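Local coordinates for protein acetyltransferase, GNAT family (Streptococcus agalactiae 2603V/R, PDB 2Q7B) that probably transfers an acetyl group to an amine nitrogen of a substrate, as a GNAT-family N-acetyltransferase, at residues E63-I75 / I86-K100. Sequence-based numbering, arbitrary orientation.
Sequences ENYYQNRKGQFWI and IALLRIDDKTAVLKK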
loop_
_atom_site.group_PDB
_atom_site.type_symbol
_atom_site.label_atom_id
_atom_site.label_comp_id
_atom_site.label_asym_id
_atom_site.label_seq_id
_atom_site.Cartn_x
_atom_site.Cartn_y
_atom_site.Cartn_z
ATOM N N GLU A 63 5.734 5.710 12.700
ATOM C CA GLU A 63 6.010 6.129 14.070
ATOM C C GLU A 63 7.337 5.566 14.593
ATOM O O GLU A 63 8.148 6.294 15.138
ATOM C CB GLU A 63 4.834 5.778 14.997
ATOM C CG GLU A 63 4.989 6.282 16.432
ATOM C CD GLU A 63 3.783 5.978 17.340
ATOM O OE1 GLU A 63 2.737 5.497 16.841
ATOM O OE2 GLU A 63 3.897 6.236 18.564
ATOM N N ASN A 64 7.568 4.282 14.406
ATOM C CA ASN A 64 8.794 3.676 14.883
ATOM C C ASN A 64 10.017 4.011 14.064
ATOM O O ASN A 64 11.085 4.175 14.611
ATOM C CB ASN A 64 8.653 2.158 14.937
ATOM C CG ASN A 64 7.718 1.699 16.041
ATOM O OD1 ASN A 64 7.205 2.501 16.821
ATOM N ND2 ASN A 64 7.502 0.395 16.116
ATOM N N TYR A 65 9.852 4.119 12.751
ATOM C CA TYR A 65 10.977 4.317 11.857
ATOM C C TYR A 65 11.420 5.766 11.840
ATOM O O TYR A 65 12.603 6.046 11.888
ATOM C CB TYR A 65 10.606 3.818 10.469
ATOM C CG TYR A 65 11.743 3.741 9.487
ATOM C CD1 TYR A 65 12.138 4.870 8.763
ATOM C CD2 TYR A 65 12.388 2.530 9.238
ATOM C CE1 TYR A 65 13.146 4.807 7.846
ATOM C CE2 TYR A 65 13.426 2.465 8.326
ATOM C CZ TYR A 65 13.790 3.602 7.639
ATOM O OH TYR A 65 14.801 3.569 6.717
ATOM N N TYR A 66 10.466 6.690 11.768
ATOM C CA TYR A 66 10.780 8.119 11.700
ATOM C C TYR A 66 10.618 8.839 13.030
ATOM O O TYR A 66 11.579 9.346 13.592
ATOM C CB TYR A 66 9.890 8.830 10.647
ATOM C CG TYR A 66 10.140 8.367 9.235
ATOM C CD1 TYR A 66 11.187 8.879 8.497
ATOM C CD2 TYR A 66 9.364 7.378 8.661
ATOM C CE1 TYR A 66 11.439 8.447 7.194
ATOM C CE2 TYR A 66 9.598 6.945 7.364
ATOM C CZ TYR A 66 10.641 7.486 6.639
ATOM O OH TYR A 66 10.880 7.025 5.368
ATOM N N GLN A 67 9.390 8.837 13.534
ATOM C CA GLN A 67 9.013 9.679 14.660
ATOM C C GLN A 67 9.644 9.354 16.006
ATOM O O GLN A 67 9.976 10.265 16.743
ATOM C CB GLN A 67 7.486 9.756 14.746
ATOM C CG GLN A 67 6.880 10.386 13.487
ATOM C CD GLN A 67 5.367 10.311 13.451
ATOM O OE1 GLN A 67 4.777 9.311 13.872
ATOM N NE2 GLN A 67 4.733 11.355 12.923
ATOM N N ASN A 68 9.820 8.073 16.313
ATOM C CA ASN A 68 10.434 7.661 17.564
ATOM C C ASN A 68 11.954 7.729 17.533
ATOM O O ASN A 68 12.587 7.526 18.557
ATOM C CB ASN A 68 9.975 6.252 17.962
ATOM C CG ASN A 68 8.494 6.199 18.335
ATOM O OD1 ASN A 68 7.845 7.232 18.547
ATOM N ND2 ASN A 68 7.959 4.989 18.433
ATOM N N ARG A 69 12.538 8.019 16.372
ATOM C CA ARG A 69 13.986 8.108 16.246
ATOM C C ARG A 69 14.441 9.497 15.823
ATOM O O ARG A 69 15.331 9.623 15.003
ATOM C CB ARG A 69 14.481 7.050 15.254
ATOM C CG ARG A 69 14.102 5.622 15.651
ATOM C CD ARG A 69 14.896 4.611 14.840
ATOM N NE ARG A 69 14.597 4.686 13.409
ATOM C CZ ARG A 69 15.318 4.105 12.441
ATOM N NH1 ARG A 69 16.400 3.387 12.726
ATOM N NH2 ARG A 69 14.960 4.239 11.163
ATOM N N LYS A 70 13.817 10.532 16.391
ATOM C CA LYS A 70 14.168 11.943 16.153
ATOM C C LYS A 70 14.019 12.422 14.700
ATOM O O LYS A 70 14.625 13.422 14.281
ATOM C CB LYS A 70 15.569 12.238 16.692
ATOM C CG LYS A 70 15.690 11.985 18.183
ATOM C CD LYS A 70 17.124 12.130 18.647
ATOM C CE LYS A 70 17.270 11.744 20.095
ATOM N NZ LYS A 70 18.716 11.585 20.464
ATOM N N GLY A 71 13.193 11.706 13.942
ATOM C CA GLY A 71 12.897 12.076 12.583
ATOM C C GLY A 71 11.449 12.530 12.584
ATOM O O GLY A 71 10.854 12.756 13.633
ATOM N N GLN A 72 10.873 12.652 11.408
ATOM C CA GLN A 72 9.509 13.092 11.320
ATOM C C GLN A 72 8.972 12.731 9.942
ATOM O O GLN A 72 9.737 12.404 9.025
ATOM C CB GLN A 72 9.433 14.594 11.670
ATOM C CG GLN A 72 8.044 15.149 11.899
ATOM C CD GLN A 72 7.224 14.295 12.825
ATOM O OE1 GLN A 72 6.460 13.440 12.370
ATOM N NE2 GLN A 72 7.414 14.468 14.113
ATOM N N PHE A 73 7.649 12.696 9.835
ATOM C CA PHE A 73 6.964 12.371 8.598
ATOM C C PHE A 73 5.755 13.291 8.518
ATOM O O PHE A 73 4.936 13.309 9.427
ATOM C CB PHE A 73 6.535 10.898 8.567
ATOM C CG PHE A 73 6.212 10.383 7.178
ATOM C CD1 PHE A 73 5.073 10.804 6.500
ATOM C CD2 PHE A 73 7.042 9.464 6.554
ATOM C CE1 PHE A 73 4.793 10.333 5.214
ATOM C CE2 PHE A 73 6.765 8.990 5.296
ATOM C CZ PHE A 73 5.641 9.439 4.614
ATOM N N TRP A 74 5.650 14.060 7.430
ATOM C CA TRP A 74 4.530 14.972 7.249
ATOM C C TRP A 74 3.650 14.594 6.071
ATOM O O TRP A 74 4.126 14.131 5.042
ATOM C CB TRP A 74 5.005 16.408 7.008
ATOM C CG TRP A 74 5.807 17.028 8.128
ATOM C CD1 TRP A 74 5.331 17.787 9.154
ATOM C CD2 TRP A 74 7.227 16.941 8.320
ATOM N NE1 TRP A 74 6.357 18.187 9.961
ATOM C CE2 TRP A 74 7.534 17.687 9.476
ATOM C CE3 TRP A 74 8.272 16.309 7.620
ATOM C CZ2 TRP A 74 8.837 17.823 9.956
ATOM C CZ3 TRP A 74 9.558 16.452 8.081
ATOM C CH2 TRP A 74 9.834 17.203 9.249
ATOM N N ILE A 75 2.364 14.854 6.226
ATOM C CA ILE A 75 1.422 14.688 5.135
ATOM C C ILE A 75 0.699 16.018 4.852
ATOM O O ILE A 75 0.366 16.766 5.768
ATOM C CB ILE A 75 0.384 13.545 5.383
ATOM C CG1 ILE A 75 -0.320 13.739 6.744
ATOM C CG2 ILE A 75 1.051 12.172 5.246
ATOM C CD1 ILE A 75 -1.406 12.722 7.040
ATOM N N ILE A 86 6.354 14.377 2.939
ATOM C CA ILE A 86 7.793 14.541 3.057
ATOM C C ILE A 86 8.219 13.952 4.416
ATOM O O ILE A 86 7.445 13.940 5.355
ATOM C CB ILE A 86 8.259 15.993 2.884
ATOM C CG1 ILE A 86 9.753 16.028 2.531
ATOM C CG2 ILE A 86 7.960 16.829 4.124
ATOM C CD1 ILE A 86 10.237 17.407 2.071
ATOM N N ALA A 87 9.448 13.456 4.502
ATOM C CA ALA A 87 9.943 12.840 5.723
ATOM C C ALA A 87 11.376 13.221 5.955
ATOM O O ALA A 87 12.126 13.479 5.009
ATOM C CB ALA A 87 9.851 11.319 5.617
ATOM N N LEU A 88 11.738 13.256 7.226
ATOM C CA LEU A 88 13.097 13.495 7.655
ATOM C C LEU A 88 13.532 12.277 8.445
ATOM O O LEU A 88 12.842 11.864 9.378
ATOM C CB LEU A 88 13.205 14.773 8.511
ATOM C CG LEU A 88 14.602 15.165 9.001
ATOM C CD1 LEU A 88 14.722 16.655 9.206
ATOM C CD2 LEU A 88 15.032 14.413 10.276
ATOM N N LEU A 89 14.682 11.710 8.059
ATOM C CA LEU A 89 15.295 10.576 8.749
ATOM C C LEU A 89 16.603 11.050 9.346
ATOM O O LEU A 89 17.473 11.512 8.627
ATOM C CB LEU A 89 15.566 9.412 7.769
ATOM C CG LEU A 89 16.237 8.159 8.344
ATOM C CD1 LEU A 89 15.306 7.428 9.322
ATOM C CD2 LEU A 89 16.673 7.190 7.231
ATOM N N ARG A 90 16.749 10.947 10.665
ATOM C CA ARG A 90 17.997 11.324 11.319
ATOM C C ARG A 90 19.045 10.225 11.110
ATOM O O ARG A 90 18.775 9.046 11.348
ATOM C CB ARG A 90 17.793 11.548 12.826
ATOM C CG ARG A 90 19.087 11.754 13.590
ATOM C CD ARG A 90 18.886 11.902 15.069
ATOM N NE ARG A 90 20.187 12.024 15.723
ATOM C CZ ARG A 90 20.956 11.003 16.109
ATOM N NH1 ARG A 90 20.597 9.744 15.915
ATOM N NH2 ARG A 90 22.119 11.250 16.675
ATOM N N ILE A 91 20.223 10.628 10.632
ATOM C CA ILE A 91 21.375 9.735 10.486
ATOM C C ILE A 91 22.247 9.896 11.727
ATOM O O ILE A 91 22.636 8.913 12.350
ATOM C CB ILE A 91 22.186 10.034 9.203
ATOM C CG1 ILE A 91 21.303 9.835 7.969
ATOM C CG2 ILE A 91 23.438 9.160 9.139
ATOM C CD1 ILE A 91 20.587 8.473 7.919
ATOM N N ASP A 92 22.530 11.144 12.084
ATOM C CA ASP A 92 23.308 11.474 13.283
ATOM C C ASP A 92 22.972 12.908 13.677
ATOM O O ASP A 92 22.112 13.504 13.047
ATOM C CB ASP A 92 24.807 11.225 13.055
ATOM C CG ASP A 92 25.379 11.989 11.868
ATOM O OD1 ASP A 92 25.122 13.198 11.707
ATOM O OD2 ASP A 92 26.140 11.370 11.103
ATOM N N ASP A 93 23.624 13.462 14.707
ATOM C CA ASP A 93 23.339 14.841 15.169
ATOM C C ASP A 93 23.462 15.923 14.093
ATOM O O ASP A 93 22.801 16.974 14.185
ATOM C CB ASP A 93 24.270 15.234 16.321
ATOM C CG ASP A 93 23.963 14.510 17.624
ATOM O OD1 ASP A 93 22.871 13.924 17.776
ATOM O OD2 ASP A 93 24.822 14.577 18.526
ATOM N N LYS A 94 24.308 15.660 13.092
ATOM C CA LYS A 94 24.600 16.592 12.008
ATOM C C LYS A 94 23.886 16.340 10.694
ATOM O O LYS A 94 23.593 17.283 9.975
ATOM C CB LYS A 94 26.104 16.571 11.727
ATOM N N THR A 95 23.586 15.083 10.388
ATOM C CA THR A 95 23.022 14.713 9.092
ATOM C C THR A 95 21.638 14.082 9.129
ATOM O O THR A 95 21.351 13.232 9.961
ATOM C CB THR A 95 23.982 13.723 8.392
ATOM O OG1 THR A 95 25.248 14.362 8.226
ATOM C CG2 THR A 95 23.466 13.282 7.022
ATOM N N ALA A 96 20.789 14.525 8.211
ATOM C CA ALA A 96 19.460 13.963 8.019
ATOM C C ALA A 96 19.243 13.719 6.534
ATOM O O ALA A 96 19.855 14.377 5.693
ATOM C CB ALA A 96 18.411 14.885 8.563
ATOM N N VAL A 97 18.392 12.752 6.220
ATOM C CA VAL A 97 18.032 12.427 4.856
ATOM C C VAL A 97 16.603 12.924 4.620
ATOM O O VAL A 97 15.743 12.770 5.472
ATOM C CB VAL A 97 18.052 10.881 4.606
ATOM C CG1 VAL A 97 17.767 10.543 3.134
ATOM C CG2 VAL A 97 19.390 10.294 5.020
ATOM N N LEU A 98 16.382 13.536 3.459
ATOM C CA LEU A 98 15.061 13.973 3.017
ATOM C C LEU A 98 14.529 12.806 2.172
ATOM O O LEU A 98 15.148 12.425 1.179
ATOM C CB LEU A 98 15.183 15.274 2.219
ATOM C CG LEU A 98 13.892 16.001 1.806
ATOM C CD1 LEU A 98 14.170 17.480 1.560
ATOM C CD2 LEU A 98 13.242 15.352 0.610
ATOM N N LYS A 99 13.414 12.219 2.610
ATOM C CA LYS A 99 12.828 11.040 1.987
ATOM C C LYS A 99 11.341 11.209 1.773
ATOM O O LYS A 99 10.725 12.120 2.318
ATOM C CB LYS A 99 12.973 9.825 2.927
ATOM C CG LYS A 99 14.372 9.306 3.153
ATOM C CD LYS A 99 14.393 8.179 4.180
ATOM C CE LYS A 99 13.715 6.888 3.719
ATOM N NZ LYS A 99 14.369 6.337 2.529
ATOM N N LYS A 100 10.785 10.285 0.992
ATOM C CA LYS A 100 9.369 10.183 0.719
ATOM C C LYS A 100 8.719 11.514 0.381
ATOM O O LYS A 100 7.658 11.840 0.897
ATOM C CB LYS A 100 8.670 9.509 1.888
ATOM C CG LYS A 100 9.248 8.128 2.246
ATOM C CD LYS A 100 9.249 7.149 1.075
ATOM C CE LYS A 100 9.931 5.842 1.434
ATOM N NZ LYS A 100 10.715 5.322 0.281
HETATM O O HOH W 1 14.805 9.274 12.068
HETATM O O HOH W 2 17.972 8.398 15.199
#
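Tyr66 and Phe73 close on Ala87 from two sides: Tyr66 CE1 lies 3.6 Å and Phe73 CD2 3.5 Å from Ala87 CB, and Phe73 CD2 also rests over one face of the Tyr66 ring. The opposite face of Tyr66 takes the rim of Tyr65. With CG swung opposite the backbone N (chi1 -170°), Tyr65 stretches toward Leu89, CE1 3.7 Å from Leu89 CD1, and one ring face meets Arg69 NH2; Arg69 grips Tyr65 O through NE and NH2. At the edge of Tyr66, the Lys99 chain crosses nearly at right angles, CE 3.3 Å from Tyr66 OH; that hydroxyl is hydrogen-bonded to Asp58. Across the other sheet face, Trp74 CE3 packs on Ile86 CG2 at 3.5 Å and CZ3 runs beside Leu88 CB, under helix 114-128. Backbone hydrogen bonds of an antiparallel pairing join Gln72 to Leu88 and Trp74 to Ile86, Trp74 N meeting Ile86 O almost head-on at 2.7 Å. Ahead of Gln72 the chain is loop, and two waters link Arg69 O to Arg90 N and NH1. The hairpin thus packs an aromatic on each face, while Lys99 NZ, also bonded to Tyr166, and Lys100 NZ, also bonded to Gln56, hold a citrate probably from the crystallisation liquor, consistent with an anion-receptive site.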